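Local coordinates for viral structural protein 4 (Bombyx mori cytoplasmic polyhedrosis virus, PDB 6TZ0), which binds GTP and, as the partner protein of the viral RNA-dependent RNA polymerase, probably supports transcription of the double-stranded RNA genome as an NTPase, at residues 1-9 / 46-56; 397-406 / 465-475. All coordinates share one frame; numbering follows the deposited sequence.

Overall arrangement
Two contacts lie on opposite sides of the chain's centre, their own centres about 62 Å apart and their nearest atoms about 43 Å apart, and no helix or strand is common to both. Contact 1 is the more buried: the N-terminal residues 1-9 lie along one face of helix 41-60, held by a histidine and a serine as well as by methionine and leucine packing. Contact 2 joins residues 397-406 to 465-475 at the flank of the parallel sheet that carries the GTP-binding P-loop. It is only partly buried, has no hydrogen bond between its segments and relies on aromatic and aliphatic surfaces. The polymerase chain touches contact 2 but not contact 1.

Contact 1. Residues 1-9 / 46-56; sequences MFAIDPLKH and IKYASLIHSML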
loop_
_atom_site.group_PDB
_atom_site.type_symbol
_atom_site.label_atom_id
_atom_site.label_comp_id
_atom_site.label_asym_id
_atom_site.label_seq_id
_atom_site.Cartn_x
_atom_site.Cartn_y
_atom_site.Cartn_z
ATOM N N MET B 1 -13.416 -27.319 -35.061
ATOM C CA MET B 1 -13.273 -27.616 -33.639
ATOM C C MET B 1 -13.872 -26.546 -32.729
ATOM O O MET B 1 -13.366 -25.434 -32.642
ATOM C CB MET B 1 -11.803 -27.807 -33.281
ATOM C CG MET B 1 -11.598 -28.139 -31.823
ATOM S SD MET B 1 -9.900 -28.500 -31.389
ATOM C CE MET B 1 -10.050 -28.692 -29.622
ATOM N N PHE B 2 -14.948 -26.900 -32.038
ATOM C CA PHE B 2 -15.625 -25.990 -31.134
ATOM C C PHE B 2 -14.935 -25.966 -29.777
ATOM O O PHE B 2 -14.164 -26.860 -29.430
ATOM C CB PHE B 2 -17.079 -26.408 -30.969
ATOM C CG PHE B 2 -17.902 -26.213 -32.192
ATOM C CD1 PHE B 2 -18.543 -25.014 -32.427
ATOM C CD2 PHE B 2 -18.011 -27.218 -33.128
ATOM C CE1 PHE B 2 -19.293 -24.835 -33.560
ATOM C CE2 PHE B 2 -18.753 -27.040 -34.260
ATOM C CZ PHE B 2 -19.394 -25.849 -34.479
ATOM N N ALA B 3 -15.221 -24.919 -29.004
ATOM C CA ALA B 3 -14.694 -24.842 -27.648
ATOM C C ALA B 3 -15.332 -25.886 -26.746
ATOM O O ALA B 3 -14.684 -26.395 -25.828
ATOM C CB ALA B 3 -14.915 -23.444 -27.081
ATOM N N ILE B 4 -16.593 -26.213 -26.995
ATOM C CA ILE B 4 -17.313 -27.246 -26.267
ATOM C C ILE B 4 -17.689 -28.320 -27.271
ATOM O O ILE B 4 -18.247 -28.012 -28.329
ATOM C CB ILE B 4 -18.555 -26.668 -25.567
ATOM C CG1 ILE B 4 -18.132 -25.595 -24.570
ATOM C CG2 ILE B 4 -19.327 -27.752 -24.855
ATOM C CD1 ILE B 4 -19.245 -24.726 -24.109
ATOM N N ASP B 5 -17.375 -29.563 -26.946
ATOM C CA ASP B 5 -17.538 -30.686 -27.860
ATOM C C ASP B 5 -19.016 -30.966 -28.099
ATOM O O ASP B 5 -19.742 -31.242 -27.139
ATOM C CB ASP B 5 -16.847 -31.900 -27.252
ATOM C CG ASP B 5 -16.621 -33.014 -28.242
ATOM O OD1 ASP B 5 -16.996 -32.873 -29.423
ATOM O OD2 ASP B 5 -16.055 -34.045 -27.836
ATOM N N PRO B 6 -19.509 -30.898 -29.342
ATOM C CA PRO B 6 -20.931 -31.178 -29.574
ATOM C C PRO B 6 -21.291 -32.643 -29.455
ATOM O O PRO B 6 -22.459 -32.952 -29.202
ATOM C CB PRO B 6 -21.164 -30.672 -31.003
ATOM C CG PRO B 6 -20.051 -29.753 -31.273
ATOM C CD PRO B 6 -18.881 -30.331 -30.542
ATOM N N LEU B 7 -20.335 -33.552 -29.640
ATOM C CA LEU B 7 -20.638 -34.971 -29.529
ATOM C C LEU B 7 -20.796 -35.399 -28.080
ATOM O O LEU B 7 -21.479 -36.387 -27.801
ATOM C CB LEU B 7 -19.549 -35.798 -30.204
ATOM C CG LEU B 7 -19.379 -35.614 -31.711
ATOM C CD1 LEU B 7 -18.215 -36.444 -32.183
ATOM C CD2 LEU B 7 -20.636 -35.987 -32.453
ATOM N N LYS B 8 -20.185 -34.668 -27.152
ATOM C CA LYS B 8 -20.343 -34.935 -25.730
ATOM C C LYS B 8 -21.458 -34.093 -25.124
ATOM O O LYS B 8 -22.354 -34.624 -24.465
ATOM C CB LYS B 8 -19.026 -34.674 -24.991
ATOM C CG LYS B 8 -18.148 -35.901 -24.744
ATOM C CD LYS B 8 -17.685 -36.552 -26.035
ATOM C CE LYS B 8 -16.894 -37.822 -25.784
ATOM N NZ LYS B 8 -15.637 -37.551 -25.041
ATOM N N HIS B 9 -21.405 -32.783 -25.320
ATOM C CA HIS B 9 -22.395 -31.875 -24.746
ATOM C C HIS B 9 -23.432 -31.474 -25.792
ATOM O O HIS B 9 -23.590 -30.308 -26.126
ATOM C CB HIS B 9 -21.698 -30.654 -24.163
ATOM C CG HIS B 9 -20.679 -30.994 -23.126
ATOM N ND1 HIS B 9 -19.362 -31.246 -23.436
ATOM C CD2 HIS B 9 -20.791 -31.153 -21.789
ATOM C CE1 HIS B 9 -18.702 -31.531 -22.330
ATOM N NE2 HIS B 9 -19.545 -31.482 -21.316
ATOM N N ILE B 46 -15.653 -33.622 -37.245
ATOM C CA ILE B 46 -16.182 -33.468 -35.891
ATOM C C ILE B 46 -15.684 -34.590 -34.970
ATOM O O ILE B 46 -15.422 -34.357 -33.779
ATOM C CB ILE B 46 -17.722 -33.345 -35.922
ATOM C CG1 ILE B 46 -18.256 -32.912 -34.560
ATOM C CG2 ILE B 46 -18.405 -34.615 -36.381
ATOM C CD1 ILE B 46 -19.679 -32.456 -34.590
ATOM N N LYS B 47 -15.456 -35.790 -35.514
ATOM C CA LYS B 47 -14.870 -36.864 -34.720
ATOM C C LYS B 47 -13.410 -36.573 -34.413
ATOM O O LYS B 47 -12.917 -36.908 -33.325
ATOM C CB LYS B 47 -15.002 -38.188 -35.461
ATOM C CG LYS B 47 -16.429 -38.622 -35.709
ATOM C CD LYS B 47 -16.472 -39.953 -36.446
ATOM C CE LYS B 47 -17.892 -40.340 -36.828
ATOM N NZ LYS B 47 -18.722 -40.660 -35.635
ATOM N N TYR B 48 -12.711 -35.940 -35.360
ATOM C CA TYR B 48 -11.327 -35.541 -35.128
ATOM C C TYR B 48 -11.234 -34.517 -34.008
ATOM O O TYR B 48 -10.351 -34.603 -33.144
ATOM C CB TYR B 48 -10.727 -34.966 -36.409
ATOM C CG TYR B 48 -10.559 -35.951 -37.542
ATOM C CD1 TYR B 48 -10.606 -37.321 -37.322
ATOM C CD2 TYR B 48 -10.356 -35.503 -38.837
ATOM C CE1 TYR B 48 -10.455 -38.212 -38.355
ATOM C CE2 TYR B 48 -10.207 -36.390 -39.878
ATOM C CZ TYR B 48 -10.253 -37.741 -39.629
ATOM O OH TYR B 48 -10.104 -38.630 -40.663
ATOM N N ALA B 49 -12.159 -33.556 -33.995
ATOM C CA ALA B 49 -12.192 -32.567 -32.925
ATOM C C ALA B 49 -12.538 -33.193 -31.580
ATOM O O ALA B 49 -12.014 -32.756 -30.546
ATOM C CB ALA B 49 -13.186 -31.461 -33.265
ATOM N N SER B 50 -13.400 -34.216 -31.571
ATOM C CA SER B 50 -13.695 -34.922 -30.325
ATOM C C SER B 50 -12.463 -35.638 -29.778
ATOM O O SER B 50 -12.200 -35.609 -28.564
ATOM C CB SER B 50 -14.831 -35.914 -30.550
ATOM O OG SER B 50 -15.092 -36.659 -29.380
ATOM N N LEU B 51 -11.685 -36.268 -30.667
ATOM C CA LEU B 51 -10.446 -36.925 -30.251
ATOM C C LEU B 51 -9.426 -35.923 -29.718
ATOM O O LEU B 51 -8.710 -36.211 -28.747
ATOM C CB LEU B 51 -9.856 -37.711 -31.419
ATOM C CG LEU B 51 -10.640 -38.921 -31.924
ATOM C CD1 LEU B 51 -10.001 -39.484 -33.171
ATOM C CD2 LEU B 51 -10.715 -39.980 -30.853
ATOM N N ILE B 52 -9.362 -34.735 -30.326
ATOM C CA ILE B 52 -8.450 -33.701 -29.843
ATOM C C ILE B 52 -8.875 -33.197 -28.464
ATOM O O ILE B 52 -8.025 -32.971 -27.595
ATOM C CB ILE B 52 -8.341 -32.560 -30.874
ATOM C CG1 ILE B 52 -7.629 -33.046 -32.130
ATOM C CG2 ILE B 52 -7.563 -31.385 -30.344
ATOM C CD1 ILE B 52 -7.668 -32.050 -33.255
ATOM N N HIS B 53 -10.188 -33.046 -28.230
ATOM C CA HIS B 53 -10.672 -32.651 -26.903
ATOM C C HIS B 53 -10.312 -33.673 -25.833
ATOM O O HIS B 53 -9.884 -33.299 -24.729
ATOM C CB HIS B 53 -12.185 -32.458 -26.903
ATOM C CG HIS B 53 -12.645 -31.175 -27.514
ATOM N ND1 HIS B 53 -12.977 -31.061 -28.844
ATOM C CD2 HIS B 53 -12.861 -29.958 -26.965
ATOM C CE1 HIS B 53 -13.368 -29.826 -29.091
ATOM N NE2 HIS B 53 -13.296 -29.133 -27.969
ATOM N N SER B 54 -10.475 -34.961 -26.143
ATOM C CA SER B 54 -10.147 -36.006 -25.174
ATOM C C SER B 54 -8.654 -36.029 -24.861
ATOM O O SER B 54 -8.256 -36.128 -23.690
ATOM C CB SER B 54 -10.594 -37.358 -25.710
ATOM O OG SER B 54 -11.990 -37.378 -25.929
ATOM N N MET B 55 -7.820 -35.906 -25.899
ATOM C CA MET B 55 -6.372 -35.889 -25.714
ATOM C C MET B 55 -5.922 -34.674 -24.911
ATOM O O MET B 55 -5.047 -34.786 -24.043
ATOM C CB MET B 55 -5.692 -35.921 -27.081
ATOM C CG MET B 55 -4.185 -35.995 -27.064
ATOM S SD MET B 55 -3.525 -37.531 -26.432
ATOM C CE MET B 55 -3.877 -38.620 -27.803
ATOM N N LEU B 56 -6.534 -33.511 -25.162
ATOM C CA LEU B 56 -6.182 -32.301 -24.425
ATOM C C LEU B 56 -6.571 -32.391 -22.958
ATOM O O LEU B 56 -5.820 -31.933 -22.090
ATOM C CB LEU B 56 -6.835 -31.079 -25.060
ATOM C CG LEU B 56 -6.177 -30.511 -26.306
ATOM C CD1 LEU B 56 -7.038 -29.423 -26.875
ATOM C CD2 LEU B 56 -4.836 -29.957 -25.916
#
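Ile46 opens the contact by meeting Leu7, the two side chains crossing with Leu7 CG 4.1 Å from Ile46 CG1, while Ile46 CD1 rests on the ring of Pro6. One turn further on, the methyl of Ala49 packs against CA and CB of Met1. Ser50 follows: its OG donates to Asp5 OD2 at 3.2 Å, on the syn side of the carboxylate, and Leu7 CD1 lies against its CB. Ile52 adds CG2, 3.7 Å from Met1 CE.

The centre of the contact is His53, whose ring is clamped between two groups. Met1 CE lies over one face, 3.7 Å from the centroid of the His53 ring, a reach made by a side chain extended at every torsion; Asp5 CB covers the opposite face at 4.2 Å. His53 ND1 donates to Ala49 O at 2.6 Å, and His53 NE2 makes a weak, bent bond of 2.8 Å to Phe2 O. Together they probably limit rotation; if both donate, the ring would be charged. Leu56 closes the row at Met1 CE.

This is an N-terminal arm laid along a helix. Ile77 of helix 70-79 and Ile172 of helix 170-176 also pack on Met1, and Ala3 pairs by backbone bonds with Ile157 of strand 157-159.

Contact 2. Residues 397-406 / 465-475; sequences EEPSFAYDYV and THSERNFYYMV
Phe401 fills the tight part of the contact, pressing its ring onto the helix that starts after Ser467. Met474 CB sits over one face, 3.5 Å from Phe401 CG and nearer the rim than the centre, a CH-pi contact. At the ring edge, Phe401 CZ comes 3.5 Å from Thr465 O, almost in the ring plane. Phe401 and Phe471 meet at an angle, Phe401 CE1 lying 4.1 Å from Phe471 CD1. With its CG anti to the backbone N (chi1 175°), Phe471 extends toward Val406, whose CG1 meets the ring edge at CZ, 3.6 Å away.

These residues flank the parallel sheet of a P-loop nucleotide-binding fold: Leu381 of edge strand 378-381 touches both Val406 and Val475, and Trp389 of helix 385-393 meets the rings of Phe401 and Phe471.

Toward Glu397 the fit is looser. Pro399 CG stands 4.0 Å from His466 NE2, a nitrogen whose hydrogen bond goes to Val396 O, and Thr465 OG1 is 4.1 Å from Glu397 O. Here Glu397 is exposed, its CB directed away from residues 465-475. Farther along, Arg469 and Tyr473 turn to the RNA-dependent RNA polymerase chain, where Arg469 packs on Gln97 and Tyr473 on Ala89 of that chain.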
loop_
_atom_site.group_PDB
_atom_site.type_symbol
_atom_site.label_atom_id
_atom_site.label_comp_id
_atom_site.label_asym_id
_atom_site.label_seq_id
_atom_site.Cartn_x
_atom_site.Cartn_y
_atom_site.Cartn_z
ATOM N N GLU B 397 -37.161 18.148 18.589
ATOM C CA GLU B 397 -35.761 18.109 18.998
ATOM C C GLU B 397 -35.270 16.680 19.185
ATOM O O GLU B 397 -34.156 16.342 18.771
ATOM C CB GLU B 397 -35.569 18.902 20.287
ATOM C CG GLU B 397 -34.126 18.985 20.740
ATOM C CD GLU B 397 -33.979 19.662 22.081
ATOM O OE1 GLU B 397 -35.015 20.028 22.676
ATOM O OE2 GLU B 397 -32.830 19.823 22.545
ATOM N N GLU B 398 -36.080 15.825 19.811
ATOM C CA GLU B 398 -35.775 14.401 19.946
ATOM C C GLU B 398 -36.884 13.600 19.280
ATOM O O GLU B 398 -37.846 13.186 19.945
ATOM C CB GLU B 398 -35.611 13.998 21.408
ATOM C CG GLU B 398 -34.383 14.588 22.069
ATOM C CD GLU B 398 -34.203 14.109 23.493
ATOM O OE1 GLU B 398 -35.099 13.404 24.003
ATOM O OE2 GLU B 398 -33.164 14.437 24.100
ATOM N N PRO B 399 -36.798 13.362 17.977
ATOM C CA PRO B 399 -37.838 12.596 17.294
ATOM C C PRO B 399 -37.600 11.101 17.445
ATOM O O PRO B 399 -36.527 10.647 17.841
ATOM C CB PRO B 399 -37.690 13.035 15.837
ATOM C CG PRO B 399 -36.262 13.360 15.716
ATOM C CD PRO B 399 -35.826 13.923 17.027
ATOM N N SER B 400 -38.629 10.335 17.109
ATOM C CA SER B 400 -38.574 8.890 17.242
ATOM C C SER B 400 -37.848 8.275 16.053
ATOM O O SER B 400 -37.872 8.814 14.945
ATOM C CB SER B 400 -39.981 8.306 17.356
ATOM O OG SER B 400 -39.932 6.898 17.461
ATOM N N PHE B 401 -37.187 7.148 16.300
ATOM C CA PHE B 401 -36.513 6.379 15.263
ATOM C C PHE B 401 -36.966 4.928 15.277
ATOM O O PHE B 401 -36.230 4.049 14.822
ATOM C CB PHE B 401 -34.994 6.452 15.433
ATOM C CG PHE B 401 -34.414 7.816 15.192
ATOM C CD1 PHE B 401 -34.100 8.239 13.910
ATOM C CD2 PHE B 401 -34.175 8.676 16.252
ATOM C CE1 PHE B 401 -33.561 9.496 13.692
ATOM C CE2 PHE B 401 -33.638 9.933 16.038
ATOM C CZ PHE B 401 -33.332 10.341 14.759
ATOM N N ALA B 402 -38.153 4.660 15.815
ATOM C CA ALA B 402 -38.650 3.296 15.897
ATOM C C ALA B 402 -39.033 2.791 14.517
ATOM O O ALA B 402 -39.515 3.553 13.678
ATOM C CB ALA B 402 -39.851 3.226 16.834
ATOM N N TYR B 403 -38.805 1.497 14.283
ATOM C CA TYR B 403 -38.982 0.936 12.947
ATOM C C TYR B 403 -40.446 0.904 12.528
ATOM O O TYR B 403 -40.756 1.087 11.348
ATOM C CB TYR B 403 -38.374 -0.464 12.877
ATOM C CG TYR B 403 -38.665 -1.173 11.581
ATOM C CD1 TYR B 403 -38.043 -0.792 10.401
ATOM C CD2 TYR B 403 -39.575 -2.219 11.533
ATOM C CE1 TYR B 403 -38.320 -1.435 9.213
ATOM C CE2 TYR B 403 -39.857 -2.860 10.355
ATOM C CZ TYR B 403 -39.231 -2.466 9.200
ATOM O OH TYR B 403 -39.515 -3.118 8.026
ATOM N N ASP B 404 -41.361 0.695 13.475
ATOM C CA ASP B 404 -42.773 0.671 13.114
ATOM C C ASP B 404 -43.306 2.067 12.808
ATOM O O ASP B 404 -44.169 2.216 11.939
ATOM C CB ASP B 404 -43.590 -0.005 14.215
ATOM C CG ASP B 404 -43.422 0.651 15.575
ATOM O OD1 ASP B 404 -42.567 1.547 15.733
ATOM O OD2 ASP B 404 -44.168 0.268 16.500
ATOM N N TYR B 405 -42.768 3.100 13.458
ATOM C CA TYR B 405 -43.183 4.471 13.167
ATOM C C TYR B 405 -42.682 4.931 11.802
ATOM O O TYR B 405 -43.444 5.496 11.003
ATOM C CB TYR B 405 -42.690 5.400 14.277
ATOM C CG TYR B 405 -42.940 6.866 14.026
ATOM C CD1 TYR B 405 -44.229 7.373 13.993
ATOM C CD2 TYR B 405 -41.883 7.753 13.881
ATOM C CE1 TYR B 405 -44.461 8.715 13.778
ATOM C CE2 TYR B 405 -42.106 9.096 13.667
ATOM C CZ TYR B 405 -43.396 9.571 13.616
ATOM O OH TYR B 405 -43.625 10.908 13.412
ATOM N N VAL B 406 -41.399 4.689 11.521
ATOM C CA VAL B 406 -40.817 5.008 10.222
ATOM C C VAL B 406 -41.478 4.181 9.125
ATOM O O VAL B 406 -41.715 4.669 8.014
ATOM C CB VAL B 406 -39.293 4.785 10.278
ATOM C CG1 VAL B 406 -38.645 5.001 8.926
ATOM C CG2 VAL B 406 -38.667 5.703 11.295
ATOM N N THR B 465 -28.812 15.321 14.544
ATOM C CA THR B 465 -29.896 14.423 14.919
ATOM C C THR B 465 -30.932 14.255 13.814
ATOM O O THR B 465 -31.607 13.223 13.773
ATOM C CB THR B 465 -30.561 14.895 16.213
ATOM O OG1 THR B 465 -31.650 14.024 16.537
ATOM C CG2 THR B 465 -31.056 16.318 16.093
ATOM N N HIS B 466 -31.050 15.213 12.902
ATOM C CA HIS B 466 -31.955 15.084 11.771
ATOM C C HIS B 466 -31.221 14.734 10.494
ATOM O O HIS B 466 -31.818 14.775 9.415
ATOM C CB HIS B 466 -32.750 16.370 11.578
ATOM C CG HIS B 466 -33.617 16.712 12.743
ATOM N ND1 HIS B 466 -33.196 17.529 13.767
ATOM C CD2 HIS B 466 -34.867 16.316 13.069
ATOM C CE1 HIS B 466 -34.159 17.643 14.662
ATOM N NE2 HIS B 466 -35.185 16.916 14.261
ATOM N N SER B 467 -29.939 14.404 10.595
ATOM C CA SER B 467 -29.148 14.023 9.442
ATOM C C SER B 467 -29.605 12.676 8.906
ATOM O O SER B 467 -30.238 11.879 9.602
ATOM C CB SER B 467 -27.671 13.954 9.806
ATOM O OG SER B 467 -26.896 13.591 8.683
ATOM N N GLU B 468 -29.278 12.426 7.645
ATOM C CA GLU B 468 -29.697 11.182 7.019
ATOM C C GLU B 468 -28.809 10.025 7.447
ATOM O O GLU B 468 -29.295 8.895 7.599
ATOM C CB GLU B 468 -29.704 11.361 5.502
ATOM C CG GLU B 468 -30.348 10.235 4.734
ATOM C CD GLU B 468 -30.419 10.517 3.247
ATOM O OE1 GLU B 468 -30.009 11.617 2.832
ATOM O OE2 GLU B 468 -30.876 9.636 2.491
ATOM N N ARG B 469 -27.526 10.309 7.682
ATOM C CA ARG B 469 -26.595 9.308 8.189
ATOM C C ARG B 469 -27.006 8.836 9.579
ATOM O O ARG B 469 -27.037 7.629 9.850
ATOM C CB ARG B 469 -25.184 9.901 8.166
ATOM C CG ARG B 469 -24.021 8.996 8.547
ATOM C CD ARG B 469 -23.577 9.315 9.940
ATOM N NE ARG B 469 -22.428 8.555 10.418
ATOM C CZ ARG B 469 -21.169 8.972 10.348
ATOM N NH1 ARG B 469 -20.889 10.147 9.812
ATOM N NH2 ARG B 469 -20.191 8.218 10.831
ATOM N N ASN B 470 -27.401 9.770 10.445
ATOM C CA ASN B 470 -27.912 9.398 11.758
ATOM C C ASN B 470 -29.267 8.714 11.670
ATOM O O ASN B 470 -29.583 7.878 12.517
ATOM C CB ASN B 470 -28.045 10.623 12.647
ATOM C CG ASN B 470 -28.230 10.268 14.101
ATOM O OD1 ASN B 470 -27.986 9.142 14.513
ATOM N ND2 ASN B 470 -28.734 11.210 14.873
ATOM N N PHE B 471 -30.087 9.080 10.682
ATOM C CA PHE B 471 -31.375 8.422 10.485
ATOM C C PHE B 471 -31.201 6.940 10.196
ATOM O O PHE B 471 -31.810 6.093 10.859
ATOM C CB PHE B 471 -32.135 9.098 9.351
ATOM C CG PHE B 471 -33.427 8.425 9.000
ATOM C CD1 PHE B 471 -34.535 8.562 9.806
ATOM C CD2 PHE B 471 -33.535 7.667 7.846
ATOM C CE1 PHE B 471 -35.720 7.954 9.477
ATOM C CE2 PHE B 471 -34.716 7.054 7.515
ATOM C CZ PHE B 471 -35.811 7.204 8.327
ATOM N N TYR B 472 -30.347 6.603 9.235
ATOM C CA TYR B 472 -30.134 5.191 8.952
ATOM C C TYR B 472 -29.319 4.498 10.034
ATOM O O TYR B 472 -29.457 3.283 10.203
ATOM C CB TYR B 472 -29.503 5.030 7.570
ATOM C CG TYR B 472 -30.498 5.314 6.475
ATOM C CD1 TYR B 472 -31.406 4.350 6.076
ATOM C CD2 TYR B 472 -30.566 6.561 5.874
ATOM C CE1 TYR B 472 -32.337 4.610 5.092
ATOM C CE2 TYR B 472 -31.503 6.831 4.888
ATOM C CZ TYR B 472 -32.376 5.847 4.499
ATOM O OH TYR B 472 -33.306 6.098 3.525
ATOM N N TYR B 473 -28.523 5.242 10.808
ATOM C CA TYR B 473 -27.858 4.657 11.970
ATOM C C TYR B 473 -28.856 4.267 13.055
ATOM O O TYR B 473 -28.798 3.158 13.595
ATOM C CB TYR B 473 -26.833 5.639 12.527
ATOM C CG TYR B 473 -26.153 5.175 13.789
ATOM C CD1 TYR B 473 -25.156 4.213 13.749
ATOM C CD2 TYR B 473 -26.506 5.705 15.022
ATOM C CE1 TYR B 473 -24.531 3.790 14.902
ATOM C CE2 TYR B 473 -25.890 5.291 16.176
ATOM C CZ TYR B 473 -24.905 4.335 16.111
ATOM O OH TYR B 473 -24.291 3.926 17.268
ATOM N N MET B 474 -29.761 5.174 13.407
ATOM C CA MET B 474 -30.712 4.918 14.476
ATOM C C MET B 474 -31.849 4.005 14.051
ATOM O O MET B 474 -32.554 3.479 14.915
ATOM C CB MET B 474 -31.287 6.232 15.005
ATOM C CG MET B 474 -30.300 7.124 15.725
ATOM S SD MET B 474 -29.616 6.390 17.214
ATOM C CE MET B 474 -31.052 6.414 18.276
ATOM N N VAL B 475 -32.064 3.818 12.751
ATOM C CA VAL B 475 -33.002 2.785 12.329
ATOM C C VAL B 475 -32.312 1.428 12.257
ATOM O O VAL B 475 -32.864 0.420 12.708
ATOM C CB VAL B 475 -33.664 3.175 10.994
ATOM C CG1 VAL B 475 -34.487 2.035 10.441
ATOM C CG2 VAL B 475 -34.562 4.371 11.195
#